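Local atomic coordinates of Non-structural protein 3 (Porcine deltacoronavirus, PDB entry 6LN0), a protein that probably takes part in processing the viral polyprotein through a papain-like protease domain and carries a macro domain of the kind that often binds ADP-ribose. Residues N271-F276 with A419-F424; M251-K256 with C260-G265; L224-Q229 with V296-A301; H240-S245 with R305-M310. All coordinates share one frame; numbering follows the deposited sequence.

Interaction 1: residues N271-F276 with A419-F424; sequences NTAYQF and ATYHRF
The hydroxyl OG1 of T272, whose methyl lies on the Y421 ring, is gripped twice: it accepts the backbone N-H of Y274 at 3.3 Å between N and OG1, nearly straight at 172°, and it is hydrogen-bonded to the carbonyl of F269. The first bond closes an ST turn just past helix 260-270, where the helical part of the papain-like protease domain meets the large sheet through strand 416-423. With OG1 held between backbone N and carbonyl carbon (chi1 82°), the methyl CG2 is turned toward the strand. There it sits over one face of Y421 in a CH-pi contact, 3.9 Å from CG2 to the ring centroid and 24° off the normal. Y421 reaches across with CG anti to its backbone N, and the backbone N of R423 lies above the opposite face, toward the rim. The carbonyl of N271 approaches the same ring obliquely, its O 3.6 Å from Y421 CD2. No hydrogen bond joins the segments. At the ring edge, the Y274 hydroxyl OH, which bonds weakly to the G376 carbonyl, stands 4.1 Å from Y421 CE1.

Interaction 2: residues M251-K256 with C260-G265; sequences MHLKQK and CFVSAG
L253 lays its CD2 methyl across CG1 of V262, 3.9 Å away, while its CB meets CB of S263 at 4.0 Å. Six residues lie between strand 251-253 and helix 260-265, and the two run nearly antiparallel (164°), their short axes 7.8 Å apart. CE1 of H252 approaches CB of S263 obliquely at 3.8 Å, and its ND1 is paired with the side chain of N267 one turn further along. Q255, bent at chi2 (63°), curls its amide toward the first turn, bringing OE1 to 3.2 Å from CB of C260. C260 also packs on H398; a cysteine at a helix start beside a histidine is consistent with the catalytic pair of papain-like proteases. Within the helix, S263 OG gives a hydrogen bond to the C260 carbonyl at 3.0 Å from OG to O; that oxygen also receives A264 N. Because the serine hydroxyl is spent on its own helix, it offers the strand chiefly its CB, and the contact rests on carbon packing rather than on hydrogen bonds between the segments.

Interaction 3: residues L224-Q229 with V296-A301; sequences LDLNLQ and VAWIYA
A Schellman motif ends helix 215-223, and this contact fastens that turn to helix 293-302 inside the helical part of the protease domain. D225 leaves the helix with positive phi (66°), and the carbonyl of the preceding L224 receives the indole N-H of W298, at 2.8 Å from NE1 to O. The bond is nearly straight, 164° at the hydrogen; the oxygen lies in the indole plane and offers a lone pair in its own carbonyl plane. With CG anti to the backbone N (chi1 -180°), the W298 indole swings out until its NE1 edge meets the turn. Two leucines border the same pyrrole corner: L224 CD2 lies 4.0 Å from W298 CD1, and L226 CD2 approaches that atom obliquely at 4.2 Å. The other branch of L226, CD1, rests on the A301 methyl one turn along. N227 then caps helix 228-237 through the backbone N of Q230. Every residue that touches is buried, so the single polar link gives the indole N-H its acceptor in an apolar setting and probably fixes the rotation of the ring.

Interaction 4: residues H240-S245 with R305-M310; sequences HKWVVS and RRVGEM
V307 carries the whole of its side of the contact, packed against both H240 and W242 at the corner of a type II beta turn, R306 to E309. The contact joins the link between helix 228-237 and strand 244-247 to the loop between helices 293-302 and 313-322 of the protease domain. V307 CB and CG1 stand over one face of the H240 imidazole, CG1 above the ring centre, while CG2 comes within 4.2 Å of H240 CD2. The same CG1 meets the benzene end of W242 at the edge, close to the ring plane, 3.7 Å from CZ2. CG1 thus faces both rings, while CG2 nears only H240; CG1 anti to the carbonyl carbon (chi1 -78°) puts it there. The rings brace each other: H240 ND1 lies 3.2 Å above the W242 ring plane, offset toward the rim, so the imidazole meets the indole face edge-on. One layer out, W242 packs on V296 and N293 of helix 293-302 and on L253 of the neighbouring strand, whereas V307 leans on Y300 and T237. The turn is closed by E309 N to R306 O and passes through G308 at positive phi (105°). E309 doubles back to brace it, its OE2 making a long ion pair with R305. Its other oxygen, OE1, takes the backbone N-H of R306 at 2.8 Å from N to OE1, from above the carboxylate plane.

From the N terminus, the chain opens interaction 3 at 224-229, then interaction 4 at 240-245, and next opens and closes interaction 2 within 251-265, a short strand-to-helix turn-back nested inside both longer loops. Interaction 1 opens at 271-276. Helix 293-302 then closes interaction 3, and the turn at 305-310 closes interaction 4, so these two cross; interaction 1 crosses both, closing last on strand 416-423. Interactions 2 and 4 share the two-stranded sheet, where the backbones of H252 and S245 pair. Y300 ties interaction 3 to F261 of interaction 2 and to the turn of interaction 4. Interaction 1, about 17 Å between centres from interaction 2, joins this helical part to the large sheet.

Interaction 1: residues N271-F276 with A419-F424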
loop_
_atom_site.group_PDB
_atom_site.type_symbol
_atom_site.label_atom_id
_atom_site.label_comp_id
_atom_site.label_asym_id
_atom_site.label_seq_id
_atom_site.Cartn_x
_atom_site.Cartn_y
_atom_site.Cartn_z
ATOM N N ASN A 271 -10.785 36.024 -8.499
ATOM C CA ASN A 271 -10.707 37.451 -8.779
ATOM C C ASN A 271 -9.296 37.924 -9.079
ATOM O O ASN A 271 -9.033 39.127 -8.992
ATOM C CB ASN A 271 -11.295 38.264 -7.622
ATOM C CG ASN A 271 -12.811 38.333 -7.689
ATOM O OD1 ASN A 271 -13.506 37.703 -6.888
ATOM N ND2 ASN A 271 -13.330 39.051 -8.681
ATOM N N THR A 272 -8.384 37.019 -9.404
ATOM C CA THR A 272 -7.097 37.400 -9.961
ATOM C C THR A 272 -7.053 37.015 -11.434
ATOM O O THR A 272 -8.020 36.512 -12.006
ATOM C CB THR A 272 -5.939 36.738 -9.226
ATOM O OG1 THR A 272 -5.788 35.421 -9.748
ATOM C CG2 THR A 272 -6.215 36.662 -7.752
ATOM N N ALA A 273 -5.905 37.252 -12.054
ATOM C CA ALA A 273 -5.756 37.018 -13.479
ATOM C C ALA A 273 -4.859 35.829 -13.771
ATOM O O ALA A 273 -4.451 35.643 -14.921
ATOM C CB ALA A 273 -5.213 38.274 -14.158
ATOM N N TYR A 274 -4.552 35.016 -12.764
ATOM C CA TYR A 274 -3.570 33.950 -12.893
ATOM C C TYR A 274 -4.161 32.764 -13.645
ATOM O O TYR A 274 -5.376 32.570 -13.680
ATOM C CB TYR A 274 -3.090 33.501 -11.514
ATOM C CG TYR A 274 -2.436 34.578 -10.673
ATOM C CD1 TYR A 274 -1.531 35.475 -11.231
ATOM C CD2 TYR A 274 -2.721 34.689 -9.320
ATOM C CE1 TYR A 274 -0.936 36.452 -10.457
ATOM C CE2 TYR A 274 -2.142 35.654 -8.539
ATOM C CZ TYR A 274 -1.240 36.540 -9.105
ATOM O OH TYR A 274 -0.640 37.514 -8.320
ATOM N N GLN A 275 -3.281 31.959 -14.247
ATOM C CA GLN A 275 -3.681 30.735 -14.936
ATOM C C GLN A 275 -2.899 29.544 -14.386
ATOM O O GLN A 275 -1.667 29.531 -14.435
ATOM C CB GLN A 275 -3.476 30.843 -16.452
ATOM C CG GLN A 275 -3.592 29.464 -17.123
ATOM C CD GLN A 275 -3.710 29.516 -18.634
ATOM O OE1 GLN A 275 -3.194 30.427 -19.285
ATOM N NE2 GLN A 275 -4.385 28.519 -19.204
ATOM N N PHE A 276 -3.616 28.543 -13.889
ATOM C CA PHE A 276 -2.997 27.342 -13.338
ATOM C C PHE A 276 -2.148 26.607 -14.378
ATOM O O PHE A 276 -2.469 26.574 -15.564
ATOM C CB PHE A 276 -4.079 26.386 -12.844
ATOM C CG PHE A 276 -4.736 26.808 -11.572
ATOM C CD1 PHE A 276 -3.993 26.977 -10.413
ATOM C CD2 PHE A 276 -6.122 26.981 -11.520
ATOM C CE1 PHE A 276 -4.612 27.340 -9.229
ATOM C CE2 PHE A 276 -6.753 27.342 -10.344
ATOM C CZ PHE A 276 -6.000 27.528 -9.192
ATOM N N ALA A 419 -5.560 38.228 3.405
ATOM C CA ALA A 419 -4.961 38.197 2.081
ATOM C C ALA A 419 -5.666 39.248 1.240
ATOM O O ALA A 419 -6.867 39.464 1.407
ATOM C CB ALA A 419 -5.090 36.807 1.436
ATOM N N THR A 420 -4.918 39.884 0.338
ATOM C CA THR A 420 -5.448 40.880 -0.585
ATOM C C THR A 420 -4.825 40.661 -1.952
ATOM O O THR A 420 -3.671 40.232 -2.064
ATOM C CB THR A 420 -5.144 42.323 -0.131
ATOM O OG1 THR A 420 -3.744 42.450 0.139
ATOM C CG2 THR A 420 -5.930 42.690 1.128
ATOM N N TYR A 421 -5.595 40.953 -2.995
ATOM C CA TYR A 421 -5.092 40.936 -4.363
ATOM C C TYR A 421 -5.001 42.362 -4.893
ATOM O O TYR A 421 -5.973 43.117 -4.826
ATOM C CB TYR A 421 -5.980 40.102 -5.285
ATOM C CG TYR A 421 -5.571 40.257 -6.721
ATOM C CD1 TYR A 421 -4.373 39.703 -7.176
ATOM C CD2 TYR A 421 -6.337 40.998 -7.614
ATOM C CE1 TYR A 421 -3.952 39.864 -8.489
ATOM C CE2 TYR A 421 -5.925 41.158 -8.929
ATOM C CZ TYR A 421 -4.726 40.572 -9.355
ATOM O OH TYR A 421 -4.294 40.706 -10.648
ATOM N N HIS A 422 -3.842 42.717 -5.432
ATOM C CA HIS A 422 -3.552 44.056 -5.928
ATOM C C HIS A 422 -3.293 43.965 -7.428
ATOM O O HIS A 422 -2.221 43.527 -7.851
ATOM C CB HIS A 422 -2.354 44.648 -5.209
ATOM C CG HIS A 422 -2.410 44.526 -3.714
ATOM N ND1 HIS A 422 -2.812 45.565 -2.894
ATOM C CD2 HIS A 422 -2.073 43.505 -2.889
ATOM C CE1 HIS A 422 -2.734 45.181 -1.631
ATOM N NE2 HIS A 422 -2.286 43.936 -1.600
ATOM N N ARG A 423 -4.261 44.363 -8.245
ATOM C CA ARG A 423 -3.996 44.467 -9.671
ATOM C C ARG A 423 -3.073 45.650 -9.944
ATOM O O ARG A 423 -2.994 46.599 -9.162
ATOM C CB ARG A 423 -5.297 44.636 -10.451
ATOM C CG ARG A 423 -5.920 46.013 -10.285
ATOM C CD ARG A 423 -6.475 46.519 -11.610
ATOM N NE ARG A 423 -7.097 45.433 -12.364
ATOM C CZ ARG A 423 -8.409 45.235 -12.435
ATOM N NH1 ARG A 423 -9.239 46.059 -11.799
ATOM N NH2 ARG A 423 -8.891 44.213 -13.142
ATOM N N PHE A 424 -2.379 45.590 -11.071
ATOM C CA PHE A 424 -1.398 46.603 -11.458
ATOM C C PHE A 424 -1.997 47.482 -12.557
ATOM O O PHE A 424 -1.905 47.156 -13.743
ATOM C CB PHE A 424 -0.099 45.941 -11.930
ATOM C CG PHE A 424 0.645 45.230 -10.847
ATOM C CD1 PHE A 424 0.416 45.536 -9.516
ATOM C CD2 PHE A 424 1.576 44.257 -11.154
ATOM C CE1 PHE A 424 1.108 44.874 -8.505
ATOM C CE2 PHE A 424 2.268 43.583 -10.144
ATOM C CZ PHE A 424 2.035 43.895 -8.824
#

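Interaction 2: residues M251-K256 with C260-G265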
loop_
_atom_site.group_PDB
_atom_site.type_symbol
_atom_site.label_atom_id
_atom_site.label_comp_id
_atom_site.label_asym_id
_atom_site.label_seq_id
_atom_site.Cartn_x
_atom_site.Cartn_y
_atom_site.Cartn_z
ATOM N N MET A 251 -17.975 31.116 -9.283
ATOM C CA MET A 251 -18.499 29.821 -8.835
ATOM C C MET A 251 -18.076 29.598 -7.382
ATOM O O MET A 251 -16.885 29.494 -7.084
ATOM C CB MET A 251 -18.012 28.704 -9.755
ATOM C CG MET A 251 -18.637 27.341 -9.462
ATOM S SD MET A 251 -20.360 27.156 -10.003
ATOM C CE MET A 251 -20.148 26.819 -11.743
ATOM N N HIS A 252 -19.046 29.564 -6.475
ATOM C CA HIS A 252 -18.809 29.532 -5.039
ATOM C C HIS A 252 -18.988 28.123 -4.497
ATOM O O HIS A 252 -19.826 27.354 -4.972
ATOM C CB HIS A 252 -19.775 30.469 -4.304
ATOM C CG HIS A 252 -19.708 30.365 -2.808
ATOM N ND1 HIS A 252 -18.647 30.852 -2.075
ATOM C CD2 HIS A 252 -20.573 29.841 -1.906
ATOM C CE1 HIS A 252 -18.853 30.626 -0.789
ATOM N NE2 HIS A 252 -20.013 30.009 -0.659
ATOM N N LEU A 253 -18.230 27.805 -3.461
ATOM C CA LEU A 253 -18.296 26.491 -2.845
ATOM C C LEU A 253 -19.150 26.620 -1.596
ATOM O O LEU A 253 -18.692 27.167 -0.588
ATOM C CB LEU A 253 -16.903 25.956 -2.524
ATOM C CG LEU A 253 -16.833 24.579 -1.862
ATOM C CD1 LEU A 253 -17.058 23.465 -2.869
ATOM C CD2 LEU A 253 -15.512 24.387 -1.165
ATOM N N LYS A 254 -20.379 26.089 -1.669
ATOM C CA LYS A 254 -21.366 26.214 -0.596
ATOM C C LYS A 254 -20.778 25.792 0.744
ATOM O O LYS A 254 -20.079 24.781 0.844
ATOM C CB LYS A 254 -22.610 25.368 -0.925
ATOM C CG LYS A 254 -23.728 25.412 0.133
ATOM C CD LYS A 254 -25.084 24.884 -0.400
ATOM C CE LYS A 254 -25.825 25.920 -1.263
ATOM N NZ LYS A 254 -27.274 25.607 -1.516
ATOM N N GLN A 255 -21.054 26.592 1.773
ATOM C CA GLN A 255 -20.485 26.358 3.096
ATOM C C GLN A 255 -20.910 24.987 3.628
ATOM O O GLN A 255 -22.073 24.587 3.517
ATOM C CB GLN A 255 -20.919 27.484 4.044
ATOM C CG GLN A 255 -20.711 27.237 5.533
ATOM C CD GLN A 255 -19.250 27.067 5.916
ATOM O OE1 GLN A 255 -18.425 27.956 5.682
ATOM N NE2 GLN A 255 -18.919 25.915 6.524
ATOM N N LYS A 256 -19.947 24.259 4.197
ATOM C CA LYS A 256 -20.169 22.885 4.637
ATOM C C LYS A 256 -18.915 22.308 5.275
ATOM O O LYS A 256 -17.819 22.450 4.722
ATOM C CB LYS A 256 -20.580 21.997 3.463
ATOM C CG LYS A 256 -20.675 20.520 3.801
ATOM C CD LYS A 256 -21.570 19.817 2.809
ATOM C CE LYS A 256 -21.163 18.377 2.630
ATOM N NZ LYS A 256 -22.051 17.670 1.654
ATOM N N CYS A 260 -14.786 26.696 4.805
ATOM C CA CYS A 260 -14.803 28.099 4.381
ATOM C C CYS A 260 -13.411 28.574 4.005
ATOM O O CYS A 260 -13.263 29.369 3.067
ATOM C CB CYS A 260 -15.432 28.991 5.467
ATOM S SG CYS A 260 -14.672 28.901 7.107
ATOM N N PHE A 261 -12.386 28.063 4.693
ATOM C CA PHE A 261 -11.008 28.334 4.296
ATOM C C PHE A 261 -10.726 27.946 2.849
ATOM O O PHE A 261 -9.822 28.520 2.232
ATOM C CB PHE A 261 -10.015 27.630 5.235
ATOM C CG PHE A 261 -9.799 26.159 4.947
ATOM C CD1 PHE A 261 -10.766 25.219 5.257
ATOM C CD2 PHE A 261 -8.601 25.722 4.410
ATOM C CE1 PHE A 261 -10.535 23.853 5.006
ATOM C CE2 PHE A 261 -8.362 24.379 4.157
ATOM C CZ PHE A 261 -9.336 23.443 4.455
ATOM N N VAL A 262 -11.500 27.032 2.275
ATOM C CA VAL A 262 -11.284 26.662 0.883
ATOM C C VAL A 262 -12.017 27.616 -0.044
ATOM O O VAL A 262 -11.424 28.181 -0.971
ATOM C CB VAL A 262 -11.712 25.201 0.635
ATOM C CG1 VAL A 262 -11.643 24.879 -0.829
ATOM C CG2 VAL A 262 -10.852 24.264 1.438
ATOM N N SER A 263 -13.320 27.805 0.188
ATOM C CA SER A 263 -14.097 28.755 -0.611
ATOM C C SER A 263 -13.483 30.151 -0.584
ATOM O O SER A 263 -13.432 30.825 -1.614
ATOM C CB SER A 263 -15.552 28.809 -0.125
ATOM O OG SER A 263 -15.611 28.919 1.290
ATOM N N ALA A 264 -13.011 30.611 0.568
ATOM C CA ALA A 264 -12.417 31.946 0.595
ATOM C C ALA A 264 -11.156 32.002 -0.280
ATOM O O ALA A 264 -10.937 32.970 -1.026
ATOM C CB ALA A 264 -12.114 32.363 2.033
ATOM N N GLY A 265 -10.336 30.951 -0.233
ATOM C CA GLY A 265 -9.128 30.946 -1.046
ATOM C C GLY A 265 -9.429 30.880 -2.532
ATOM O O GLY A 265 -8.883 31.658 -3.320
#

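Interaction 3: residues L224-Q229 with V296-A301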
loop_
_atom_site.group_PDB
_atom_site.type_symbol
_atom_site.label_atom_id
_atom_site.label_comp_id
_atom_site.label_asym_id
_atom_site.label_seq_id
_atom_site.Cartn_x
_atom_site.Cartn_y
_atom_site.Cartn_z
ATOM N N LEU A 224 0.547 16.163 -9.237
ATOM C CA LEU A 224 -0.269 16.930 -8.305
ATOM C C LEU A 224 0.535 17.522 -7.157
ATOM O O LEU A 224 -0.050 18.191 -6.301
ATOM C CB LEU A 224 -1.385 16.044 -7.729
ATOM C CG LEU A 224 -2.520 15.692 -8.685
ATOM C CD1 LEU A 224 -3.613 14.890 -7.986
ATOM C CD2 LEU A 224 -3.101 16.942 -9.300
ATOM N N ASP A 225 1.848 17.261 -7.107
ATOM C CA ASP A 225 2.740 17.778 -6.067
ATOM C C ASP A 225 2.414 17.195 -4.698
ATOM O O ASP A 225 2.477 17.896 -3.687
ATOM C CB ASP A 225 2.699 19.303 -5.992
ATOM C CG ASP A 225 3.811 19.946 -6.739
ATOM O OD1 ASP A 225 4.545 19.200 -7.424
ATOM O OD2 ASP A 225 3.945 21.195 -6.647
ATOM N N LEU A 226 2.052 15.925 -4.647
ATOM C CA LEU A 226 1.748 15.296 -3.373
ATOM C C LEU A 226 2.699 14.139 -3.136
ATOM O O LEU A 226 3.036 13.406 -4.067
ATOM C CB LEU A 226 0.301 14.795 -3.320
ATOM C CG LEU A 226 -0.816 15.683 -3.862
ATOM C CD1 LEU A 226 -2.128 14.917 -3.808
ATOM C CD2 LEU A 226 -0.918 17.009 -3.106
ATOM N N ASN A 227 3.128 13.970 -1.890
ATOM C CA ASN A 227 3.670 12.677 -1.500
ATOM C C ASN A 227 2.524 11.681 -1.351
ATOM O O ASN A 227 1.358 11.994 -1.610
ATOM C CB ASN A 227 4.497 12.793 -0.220
ATOM C CG ASN A 227 3.691 13.254 0.985
ATOM O OD1 ASN A 227 2.637 12.700 1.312
ATOM N ND2 ASN A 227 4.230 14.237 1.695
ATOM N N LEU A 228 2.849 10.468 -0.902
ATOM C CA LEU A 228 1.878 9.379 -0.972
ATOM C C LEU A 228 0.833 9.469 0.129
ATOM O O LEU A 228 -0.326 9.101 -0.095
ATOM C CB LEU A 228 2.589 8.028 -0.906
ATOM C CG LEU A 228 3.441 7.691 -2.129
ATOM C CD1 LEU A 228 3.871 6.232 -2.097
ATOM C CD2 LEU A 228 2.697 7.997 -3.407
ATOM N N GLN A 229 1.233 9.884 1.336
ATOM C CA GLN A 229 0.255 10.192 2.372
ATOM C C GLN A 229 -0.788 11.164 1.834
ATOM O O GLN A 229 -1.998 10.908 1.896
ATOM C CB GLN A 229 0.944 10.799 3.597
ATOM C CG GLN A 229 1.732 9.835 4.440
ATOM C CD GLN A 229 3.210 9.793 4.068
ATOM O OE1 GLN A 229 3.574 9.721 2.881
ATOM N NE2 GLN A 229 4.073 9.837 5.082
ATOM N N VAL A 296 -11.130 20.350 -5.033
ATOM C CA VAL A 296 -11.227 20.553 -3.591
ATOM C C VAL A 296 -10.415 19.514 -2.838
ATOM O O VAL A 296 -9.769 19.822 -1.825
ATOM C CB VAL A 296 -12.706 20.530 -3.153
ATOM C CG1 VAL A 296 -12.790 20.523 -1.660
ATOM C CG2 VAL A 296 -13.441 21.763 -3.701
ATOM N N ALA A 297 -10.476 18.257 -3.285
ATOM C CA ALA A 297 -9.686 17.208 -2.646
ATOM C C ALA A 297 -8.196 17.509 -2.768
ATOM O O ALA A 297 -7.432 17.351 -1.806
ATOM C CB ALA A 297 -10.018 15.851 -3.261
ATOM N N TRP A 298 -7.771 17.967 -3.936
ATOM C CA TRP A 298 -6.403 18.446 -4.074
ATOM C C TRP A 298 -6.080 19.553 -3.070
ATOM O O TRP A 298 -4.961 19.612 -2.548
ATOM C CB TRP A 298 -6.171 18.922 -5.506
ATOM C CG TRP A 298 -4.791 19.418 -5.733
ATOM C CD1 TRP A 298 -3.628 18.672 -5.777
ATOM C CD2 TRP A 298 -4.402 20.777 -5.952
ATOM N NE1 TRP A 298 -2.552 19.496 -6.018
ATOM C CE2 TRP A 298 -2.995 20.788 -6.133
ATOM C CE3 TRP A 298 -5.100 21.979 -6.024
ATOM C CZ2 TRP A 298 -2.285 21.961 -6.361
ATOM C CZ3 TRP A 298 -4.389 23.147 -6.265
ATOM C CH2 TRP A 298 -3.004 23.130 -6.430
ATOM N N ILE A 299 -7.026 20.450 -2.780
ATOM C CA ILE A 299 -6.709 21.518 -1.832
ATOM C C ILE A 299 -6.493 20.938 -0.449
ATOM O O ILE A 299 -5.539 21.297 0.252
ATOM C CB ILE A 299 -7.803 22.599 -1.803
ATOM C CG1 ILE A 299 -8.086 23.120 -3.197
ATOM C CG2 ILE A 299 -7.402 23.714 -0.863
ATOM C CD1 ILE A 299 -7.388 24.302 -3.524
ATOM N N TYR A 300 -7.386 20.047 -0.027
ATOM C CA TYR A 300 -7.273 19.473 1.309
ATOM C C TYR A 300 -5.995 18.667 1.469
ATOM O O TYR A 300 -5.337 18.745 2.515
ATOM C CB TYR A 300 -8.469 18.584 1.604
ATOM C CG TYR A 300 -9.647 19.288 2.247
ATOM C CD1 TYR A 300 -9.759 19.354 3.624
ATOM C CD2 TYR A 300 -10.662 19.848 1.469
ATOM C CE1 TYR A 300 -10.835 19.955 4.217
ATOM C CE2 TYR A 300 -11.737 20.447 2.050
ATOM C CZ TYR A 300 -11.821 20.507 3.433
ATOM O OH TYR A 300 -12.894 21.115 4.038
ATOM N N ALA A 301 -5.630 17.869 0.453
ATOM C CA ALA A 301 -4.427 17.037 0.566
ATOM C C ALA A 301 -3.152 17.876 0.501
ATOM O O ALA A 301 -2.159 17.558 1.163
ATOM C CB ALA A 301 -4.405 15.970 -0.532
#

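Interaction 4: residues H240-S245 with R305-M310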
loop_
_atom_site.group_PDB
_atom_site.type_symbol
_atom_site.label_atom_id
_atom_site.label_comp_id
_atom_site.label_asym_id
_atom_site.label_seq_id
_atom_site.Cartn_x
_atom_site.Cartn_y
_atom_site.Cartn_z
ATOM N N HIS A 240 -16.139 12.955 -1.378
ATOM C CA HIS A 240 -17.026 13.897 -0.708
ATOM C C HIS A 240 -17.948 14.565 -1.713
ATOM O O HIS A 240 -17.523 14.962 -2.801
ATOM C CB HIS A 240 -16.214 14.953 0.028
ATOM C CG HIS A 240 -16.799 15.356 1.339
ATOM N ND1 HIS A 240 -17.338 16.609 1.558
ATOM C CD2 HIS A 240 -16.930 14.678 2.504
ATOM C CE1 HIS A 240 -17.765 16.689 2.805
ATOM N NE2 HIS A 240 -17.531 15.532 3.401
ATOM N N LYS A 241 -19.219 14.682 -1.354
ATOM C CA LYS A 241 -20.172 15.418 -2.185
ATOM C C LYS A 241 -20.195 16.880 -1.749
ATOM O O LYS A 241 -20.309 17.174 -0.555
ATOM C CB LYS A 241 -21.572 14.791 -2.108
ATOM C CG LYS A 241 -21.593 13.270 -2.433
ATOM C CD LYS A 241 -22.964 12.786 -2.965
ATOM C CE LYS A 241 -23.103 11.248 -2.945
ATOM N NZ LYS A 241 -22.979 10.588 -4.296
ATOM N N TRP A 242 -20.041 17.789 -2.705
ATOM C CA TRP A 242 -20.133 19.221 -2.447
ATOM C C TRP A 242 -21.169 19.844 -3.363
ATOM O O TRP A 242 -21.564 19.264 -4.377
ATOM C CB TRP A 242 -18.818 19.962 -2.694
ATOM C CG TRP A 242 -17.585 19.396 -2.089
ATOM C CD1 TRP A 242 -16.646 18.638 -2.724
ATOM C CD2 TRP A 242 -17.109 19.587 -0.746
ATOM N NE1 TRP A 242 -15.629 18.332 -1.857
ATOM C CE2 TRP A 242 -15.888 18.900 -0.638
ATOM C CE3 TRP A 242 -17.598 20.261 0.370
ATOM C CZ2 TRP A 242 -15.152 18.864 0.544
ATOM C CZ3 TRP A 242 -16.866 20.222 1.545
ATOM C CH2 TRP A 242 -15.657 19.532 1.622
ATOM N N VAL A 243 -21.570 21.068 -3.027
ATOM C CA VAL A 243 -22.421 21.875 -3.893
ATOM C C VAL A 243 -21.666 23.148 -4.264
ATOM O O VAL A 243 -21.160 23.860 -3.384
ATOM C CB VAL A 243 -23.767 22.188 -3.208
ATOM C CG1 VAL A 243 -24.396 23.480 -3.762
ATOM C CG2 VAL A 243 -24.721 20.977 -3.316
ATOM N N VAL A 244 -21.570 23.423 -5.565
ATOM C CA VAL A 244 -21.032 24.689 -6.043
ATOM C C VAL A 244 -22.134 25.433 -6.787
ATOM O O VAL A 244 -23.113 24.844 -7.250
ATOM C CB VAL A 244 -19.784 24.524 -6.934
ATOM C CG1 VAL A 244 -18.548 24.373 -6.069
ATOM C CG2 VAL A 244 -19.960 23.350 -7.880
ATOM N N SER A 245 -21.934 26.742 -6.939
ATOM C CA SER A 245 -23.041 27.664 -7.188
ATOM C C SER A 245 -22.495 28.964 -7.762
ATOM O O SER A 245 -21.643 29.589 -7.125
ATOM C CB SER A 245 -23.781 27.921 -5.873
ATOM O OG SER A 245 -24.838 28.824 -6.052
ATOM N N ARG A 305 -5.159 18.819 5.487
ATOM C CA ARG A 305 -6.371 18.921 6.274
ATOM C C ARG A 305 -7.256 17.729 5.969
ATOM O O ARG A 305 -7.106 17.069 4.940
ATOM C CB ARG A 305 -7.143 20.211 5.963
ATOM C CG ARG A 305 -6.310 21.446 6.072
ATOM C CD ARG A 305 -5.908 21.683 7.507
ATOM N NE ARG A 305 -5.208 22.953 7.613
ATOM C CZ ARG A 305 -4.687 23.422 8.738
ATOM N NH1 ARG A 305 -4.789 22.707 9.855
ATOM N NH2 ARG A 305 -4.068 24.603 8.744
ATOM N N ARG A 306 -8.208 17.484 6.856
ATOM C CA ARG A 306 -9.268 16.531 6.590
ATOM C C ARG A 306 -10.603 17.259 6.586
ATOM O O ARG A 306 -10.808 18.226 7.321
ATOM C CB ARG A 306 -9.270 15.404 7.619
ATOM C CG ARG A 306 -7.890 14.797 7.868
ATOM C CD ARG A 306 -7.239 14.298 6.569
ATOM N NE ARG A 306 -8.053 13.295 5.874
ATOM C CZ ARG A 306 -7.997 11.980 6.098
ATOM N NH1 ARG A 306 -7.158 11.488 7.003
ATOM N NH2 ARG A 306 -8.780 11.158 5.409
ATOM N N VAL A 307 -11.509 16.788 5.734
ATOM C CA VAL A 307 -12.842 17.367 5.663
ATOM C C VAL A 307 -13.502 17.325 7.032
ATOM O O VAL A 307 -13.494 16.294 7.717
ATOM C CB VAL A 307 -13.666 16.622 4.609
ATOM C CG1 VAL A 307 -13.269 17.095 3.235
ATOM C CG2 VAL A 307 -13.411 15.137 4.723
ATOM N N GLY A 308 -14.079 18.455 7.439
ATOM C CA GLY A 308 -14.595 18.616 8.781
ATOM C C GLY A 308 -13.673 19.493 9.602
ATOM O O GLY A 308 -14.114 20.315 10.409
ATOM N N GLU A 309 -12.375 19.324 9.375
ATOM C CA GLU A 309 -11.353 20.155 9.990
ATOM C C GLU A 309 -11.339 21.517 9.320
ATOM O O GLU A 309 -11.716 21.664 8.148
ATOM C CB GLU A 309 -9.999 19.468 9.845
ATOM C CG GLU A 309 -8.814 19.997 10.592
ATOM C CD GLU A 309 -7.601 19.118 10.286
ATOM O OE1 GLU A 309 -7.778 18.128 9.519
ATOM O OE2 GLU A 309 -6.485 19.409 10.790
ATOM N N MET A 310 -10.917 22.522 10.079
ATOM C CA MET A 310 -10.882 23.894 9.602
ATOM C C MET A 310 -9.426 24.284 9.419
ATOM O O MET A 310 -8.587 23.986 10.278
ATOM C CB MET A 310 -11.597 24.843 10.574
ATOM C CG MET A 310 -11.712 26.295 10.060
ATOM S SD MET A 310 -10.691 27.398 11.023
ATOM C CE MET A 310 -10.781 28.905 10.079
#